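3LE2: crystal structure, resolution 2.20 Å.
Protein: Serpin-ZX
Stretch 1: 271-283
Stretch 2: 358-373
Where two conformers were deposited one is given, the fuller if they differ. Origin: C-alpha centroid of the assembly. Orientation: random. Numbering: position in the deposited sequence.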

# COMPACT_ATOMS: atom_id res chain seq x y z
N GLN A 271 -13.28 6.17 20.74
CA GLN A 271 -13.01 4.91 21.42
C GLN A 271 -14.25 4.51 22.19
O GLN A 271 -14.75 5.28 23.00
CB GLN A 271 -11.84 5.04 22.37
CG GLN A 271 -10.52 5.24 21.66
CD GLN A 271 -9.36 5.41 22.61
OE1 GLN A 271 -9.30 6.38 23.35
NE2 GLN A 271 -8.41 4.49 22.57
N VAL A 272 -14.74 3.31 21.92
CA VAL A 272 -15.94 2.83 22.58
C VAL A 272 -15.67 1.54 23.33
O VAL A 272 -14.63 0.90 23.17
CB VAL A 272 -17.12 2.64 21.58
CG1 VAL A 272 -17.37 3.94 20.81
CG2 VAL A 272 -16.87 1.49 20.62
N LYS A 273 -16.62 1.17 24.18
CA LYS A 273 -16.52 -0.02 25.00
C LYS A 273 -16.69 -1.24 24.10
O LYS A 273 -17.64 -1.31 23.31
CB LYS A 273 -17.60 0.00 26.08
CG LYS A 273 -17.41 -1.01 27.21
CD LYS A 273 -18.50 -0.84 28.28
CE LYS A 273 -18.05 -1.35 29.65
NZ LYS A 273 -16.91 -0.57 30.20
N VAL A 274 -15.78 -2.20 24.22
CA VAL A 274 -15.91 -3.46 23.49
C VAL A 274 -16.27 -4.57 24.47
O VAL A 274 -15.79 -4.59 25.60
CB VAL A 274 -14.59 -3.84 22.78
CG1 VAL A 274 -14.21 -2.79 21.75
CG2 VAL A 274 -13.47 -4.03 23.80
N ARG A 275 -17.13 -5.49 24.05
CA ARG A 275 -17.36 -6.67 24.85
C ARG A 275 -16.42 -7.79 24.39
O ARG A 275 -15.43 -8.10 25.04
CB ARG A 275 -18.83 -7.11 24.80
CG ARG A 275 -19.02 -8.53 25.29
CD ARG A 275 -20.45 -8.84 25.61
NE ARG A 275 -21.32 -8.75 24.45
CZ ARG A 275 -21.64 -9.78 23.67
NH1 ARG A 275 -21.14 -10.99 23.91
NH2 ARG A 275 -22.46 -9.59 22.64
N GLU A 276 -16.72 -8.37 23.24
CA GLU A 276 -15.80 -9.31 22.61
C GLU A 276 -14.93 -8.61 21.58
O GLU A 276 -15.45 -7.93 20.69
CB GLU A 276 -16.56 -10.46 21.97
CG GLU A 276 -16.60 -11.69 22.83
CD GLU A 276 -16.53 -12.95 22.00
OE1 GLU A 276 -15.41 -13.48 21.80
OE2 GLU A 276 -17.59 -13.39 21.52
N PHE A 277 -13.62 -8.78 21.70
CA PHE A 277 -12.65 -8.10 20.85
C PHE A 277 -11.48 -9.00 20.48
O PHE A 277 -10.61 -9.27 21.31
CB PHE A 277 -12.12 -6.85 21.55
CG PHE A 277 -11.20 -6.03 20.71
CD1 PHE A 277 -11.66 -5.42 19.56
CD2 PHE A 277 -9.88 -5.85 21.07
CE1 PHE A 277 -10.82 -4.66 18.77
CE2 PHE A 277 -9.04 -5.09 20.30
CZ PHE A 277 -9.50 -4.49 19.14
N LYS A 278 -11.46 -9.47 19.23
CA LYS A 278 -10.43 -10.42 18.81
C LYS A 278 -9.78 -10.06 17.49
O LYS A 278 -10.45 -9.93 16.47
CB LYS A 278 -11.02 -11.83 18.73
CG LYS A 278 -11.50 -12.38 20.06
CD LYS A 278 -10.35 -12.62 21.03
CE LYS A 278 -10.86 -13.06 22.39
NZ LYS A 278 -11.73 -14.27 22.29
N ILE A 279 -8.45 -9.93 17.51
CA ILE A 279 -7.67 -9.61 16.32
C ILE A 279 -6.62 -10.69 16.03
O ILE A 279 -5.72 -10.93 16.85
CB ILE A 279 -6.96 -8.24 16.50
CG1 ILE A 279 -7.97 -7.17 16.88
CG2 ILE A 279 -6.25 -7.83 15.24
CD1 ILE A 279 -9.09 -7.03 15.86
N PRO A 280 -6.70 -11.35 14.86
CA PRO A 280 -5.67 -12.35 14.58
C PRO A 280 -4.32 -11.72 14.33
O PRO A 280 -4.25 -10.67 13.69
CB PRO A 280 -6.17 -12.99 13.28
CG PRO A 280 -6.99 -11.93 12.62
CD PRO A 280 -7.70 -11.26 13.78
N LYS A 281 -3.26 -12.35 14.83
CA LYS A 281 -1.91 -11.95 14.43
C LYS A 281 -1.75 -12.35 12.97
O LYS A 281 -2.42 -13.29 12.52
CB LYS A 281 -0.85 -12.67 15.26
CG LYS A 281 -0.85 -12.30 16.73
CD LYS A 281 0.27 -12.99 17.50
CE LYS A 281 1.63 -12.35 17.23
NZ LYS A 281 2.73 -13.15 17.83
N PHE A 282 -0.88 -11.67 12.24
CA PHE A 282 -0.45 -12.15 10.93
C PHE A 282 0.84 -11.47 10.49
O PHE A 282 1.18 -10.39 10.96
CB PHE A 282 -1.55 -11.95 9.87
CG PHE A 282 -2.08 -10.54 9.81
CD1 PHE A 282 -3.12 -10.14 10.65
CD2 PHE A 282 -1.54 -9.62 8.93
CE1 PHE A 282 -3.63 -8.83 10.59
CE2 PHE A 282 -2.05 -8.31 8.86
CZ PHE A 282 -3.09 -7.93 9.69
N LYS A 283 1.57 -12.11 9.58
CA LYS A 283 2.82 -11.55 9.08
C LYS A 283 3.06 -12.13 7.70
O LYS A 283 3.16 -13.34 7.54
CB LYS A 283 3.99 -11.92 9.99
CG LYS A 283 5.31 -11.29 9.57
CD LYS A 283 6.48 -11.77 10.44
CE LYS A 283 7.70 -10.87 10.25
NZ LYS A 283 8.87 -11.26 11.12
N GLU A 358 -24.86 4.23 31.31
CA GLU A 358 -24.99 2.92 30.68
C GLU A 358 -24.35 2.98 29.29
O GLU A 358 -25.03 3.27 28.31
CB GLU A 358 -26.46 2.54 30.51
CG GLU A 358 -27.27 2.44 31.79
CD GLU A 358 -28.77 2.32 31.53
OE1 GLU A 358 -29.28 3.04 30.64
OE2 GLU A 358 -29.44 1.52 32.21
N GLU A 359 -23.05 2.71 29.21
CA GLU A 359 -22.36 2.81 27.93
C GLU A 359 -22.61 1.57 27.06
O GLU A 359 -22.43 0.44 27.51
CB GLU A 359 -20.87 3.06 28.14
CG GLU A 359 -20.60 4.42 28.77
CD GLU A 359 -19.13 4.65 29.07
OE1 GLU A 359 -18.78 5.80 29.44
OE2 GLU A 359 -18.33 3.70 28.94
N ASP A 360 -23.03 1.80 25.82
CA ASP A 360 -23.30 0.69 24.91
C ASP A 360 -22.02 -0.01 24.51
O ASP A 360 -21.01 0.63 24.22
CB ASP A 360 -24.05 1.17 23.67
CG ASP A 360 -25.53 1.36 23.93
OD1 ASP A 360 -25.98 1.11 25.07
OD2 ASP A 360 -26.25 1.75 22.98
N GLU A 361 -22.05 -1.34 24.50
CA GLU A 361 -20.87 -2.09 24.14
C GLU A 361 -21.00 -2.77 22.78
O GLU A 361 -22.10 -2.96 22.26
CB GLU A 361 -20.47 -3.08 25.24
CG GLU A 361 -21.57 -3.98 25.74
CD GLU A 361 -21.13 -4.84 26.91
OE1 GLU A 361 -20.04 -4.58 27.48
OE2 GLU A 361 -21.88 -5.78 27.26
N ILE A 362 -19.86 -3.10 22.19
CA ILE A 362 -19.82 -3.56 20.81
C ILE A 362 -18.79 -4.67 20.67
O ILE A 362 -17.82 -4.73 21.43
CB ILE A 362 -19.47 -2.38 19.87
CG1 ILE A 362 -20.01 -2.62 18.48
CG2 ILE A 362 -17.98 -2.14 19.81
CD1 ILE A 362 -19.61 -1.53 17.53
N ASP A 363 -19.02 -5.56 19.71
CA ASP A 363 -18.05 -6.61 19.41
C ASP A 363 -17.31 -6.31 18.11
O ASP A 363 -17.88 -5.78 17.16
CB ASP A 363 -18.71 -7.99 19.30
CG ASP A 363 -19.25 -8.50 20.63
OD1 ASP A 363 -18.77 -8.05 21.69
OD2 ASP A 363 -20.16 -9.35 20.62
N PHE A 364 -16.03 -6.65 18.10
CA PHE A 364 -15.27 -6.67 16.88
C PHE A 364 -14.42 -7.94 16.94
O PHE A 364 -13.36 -7.97 17.56
CB PHE A 364 -14.42 -5.41 16.75
CG PHE A 364 -13.78 -5.25 15.40
CD1 PHE A 364 -14.40 -4.49 14.42
CD2 PHE A 364 -12.58 -5.87 15.10
CE1 PHE A 364 -13.84 -4.35 13.16
CE2 PHE A 364 -11.99 -5.73 13.85
CZ PHE A 364 -12.63 -4.97 12.88
N VAL A 365 -14.92 -9.01 16.32
CA VAL A 365 -14.23 -10.30 16.37
C VAL A 365 -13.83 -10.71 14.96
O VAL A 365 -14.66 -11.14 14.17
CB VAL A 365 -15.10 -11.38 17.03
CG1 VAL A 365 -14.42 -12.75 16.96
CG2 VAL A 365 -15.41 -10.99 18.48
N ALA A 366 -12.55 -10.56 14.64
CA ALA A 366 -12.11 -10.72 13.27
C ALA A 366 -11.68 -12.16 13.01
O ALA A 366 -10.52 -12.44 12.72
CB ALA A 366 -10.97 -9.76 12.98
N ASP A 367 -12.64 -13.07 13.14
CA ASP A 367 -12.36 -14.48 12.95
C ASP A 367 -12.72 -14.91 11.54
O ASP A 367 -13.01 -16.07 11.29
CB ASP A 367 -13.15 -15.30 13.97
CG ASP A 367 -14.64 -15.16 13.79
OD1 ASP A 367 -15.07 -14.31 12.98
OD2 ASP A 367 -15.39 -15.90 14.46
N HIS A 368 -12.72 -13.95 10.62
CA HIS A 368 -12.96 -14.25 9.22
C HIS A 368 -12.34 -13.13 8.38
O HIS A 368 -11.90 -12.13 8.94
CB HIS A 368 -14.45 -14.43 8.94
CG HIS A 368 -15.30 -13.30 9.44
ND1 HIS A 368 -15.61 -13.14 10.77
CD2 HIS A 368 -15.92 -12.29 8.78
CE1 HIS A 368 -16.37 -12.07 10.92
NE2 HIS A 368 -16.58 -11.54 9.73
N PRO A 369 -12.27 -13.31 7.05
CA PRO A 369 -11.55 -12.35 6.20
C PRO A 369 -12.03 -10.90 6.26
O PRO A 369 -13.22 -10.61 6.26
CB PRO A 369 -11.75 -12.92 4.79
CG PRO A 369 -11.84 -14.40 5.04
CD PRO A 369 -12.65 -14.52 6.31
N PHE A 370 -11.06 -10.00 6.31
CA PHE A 370 -11.31 -8.58 6.42
C PHE A 370 -10.35 -7.82 5.51
O PHE A 370 -9.33 -8.38 5.10
CB PHE A 370 -11.16 -8.11 7.87
CG PHE A 370 -9.87 -8.56 8.55
CD1 PHE A 370 -9.81 -9.78 9.22
CD2 PHE A 370 -8.75 -7.75 8.57
CE1 PHE A 370 -8.64 -10.20 9.87
CE2 PHE A 370 -7.57 -8.15 9.22
CZ PHE A 370 -7.52 -9.38 9.87
N LEU A 371 -10.69 -6.58 5.20
CA LEU A 371 -9.79 -5.72 4.45
C LEU A 371 -8.91 -4.95 5.40
O LEU A 371 -9.24 -4.80 6.58
CB LEU A 371 -10.54 -4.71 3.58
CG LEU A 371 -11.19 -5.26 2.32
CD1 LEU A 371 -11.99 -4.17 1.64
CD2 LEU A 371 -10.11 -5.83 1.38
N LEU A 372 -7.78 -4.48 4.88
CA LEU A 372 -6.81 -3.71 5.64
C LEU A 372 -6.46 -2.46 4.87
O LEU A 372 -6.29 -2.50 3.65
CB LEU A 372 -5.51 -4.51 5.81
CG LEU A 372 -5.46 -5.70 6.76
CD1 LEU A 372 -4.05 -6.27 6.76
CD2 LEU A 372 -5.88 -5.27 8.15
N VAL A 373 -6.32 -1.35 5.59
CA VAL A 373 -5.85 -0.10 5.00
C VAL A 373 -4.92 0.64 5.98
O VAL A 373 -5.25 0.79 7.16
CB VAL A 373 -7.03 0.82 4.58
CG1 VAL A 373 -6.52 2.16 4.06
CG2 VAL A 373 -7.90 0.14 3.52
O HOH W 1 -19.15 3.04 24.78

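Contact between residues 271-283 and 358-373 of Serpin-ZX, two stretches of one chain that bury 936 Å² between them. Backbone hydrogen bonds: strands 277-280 and 361-365 run parallel, their directions 17° apart, and their amides and carbonyls alternate as donors and acceptors. Phe364 N donates to Glu276 O (2.9 Å), Lys278 N to Phe364 O (2.9 Å) and Ala366 N to Lys278 O (2.9 Å), the last nearly straight at 171°. Before the corner at Arg275 and Glu276, strand 271-274 crosses 361-365 at 83°, yet pairing persists: Arg275 N donates to Ile362 O (2.8 Å), while the bond from Ile362 N to Lys273 O (3.1 Å, 133°) is weak. A water extends this end, accepting from Lys273 N (3.2 Å) and donating to Asp360 O (3.1 Å). The register shifts by one between Val274 and Phe277, a beta bulge. There Glu276 N turns to a side chain, donating to Asp363 OD1 (2.6 Å, 162°).

Charges: the other carboxylate oxygen, Asp363 OD2, lies 3.1 Å from Arg275 NH2, over one face of the guanidinium. With the oxygen well out of that plane, this salt bridge rests on charge alone, and no N-H points at it. Glu361 OE2 stays 4.1 Å from Arg275 NE, beyond salt-bridge range.

Apolar packing: Ile362 CG2 meets Val272 CG2 at 3.9 Å. Phe277 and Phe364 are bridge partners with side chains on the same sheet face; Phe277 CD1 packs on Phe364 CB (3.9 Å), and Ile279 CD1 reaches the edge of the Phe364 ring at CD2 (3.8 Å). Past the last backbone bond, at Lys278 and Ala366, contact continues through side chains. Pro280 CD touches Ala366 CB (3.7 Å), Pro280 CG abuts the Phe370 ring edge at CE1 (3.6 Å), and Phe282 CZ approaches Leu372 CD1 (3.5 Å), although the latter two residues' CA atoms are 11.8 Å apart.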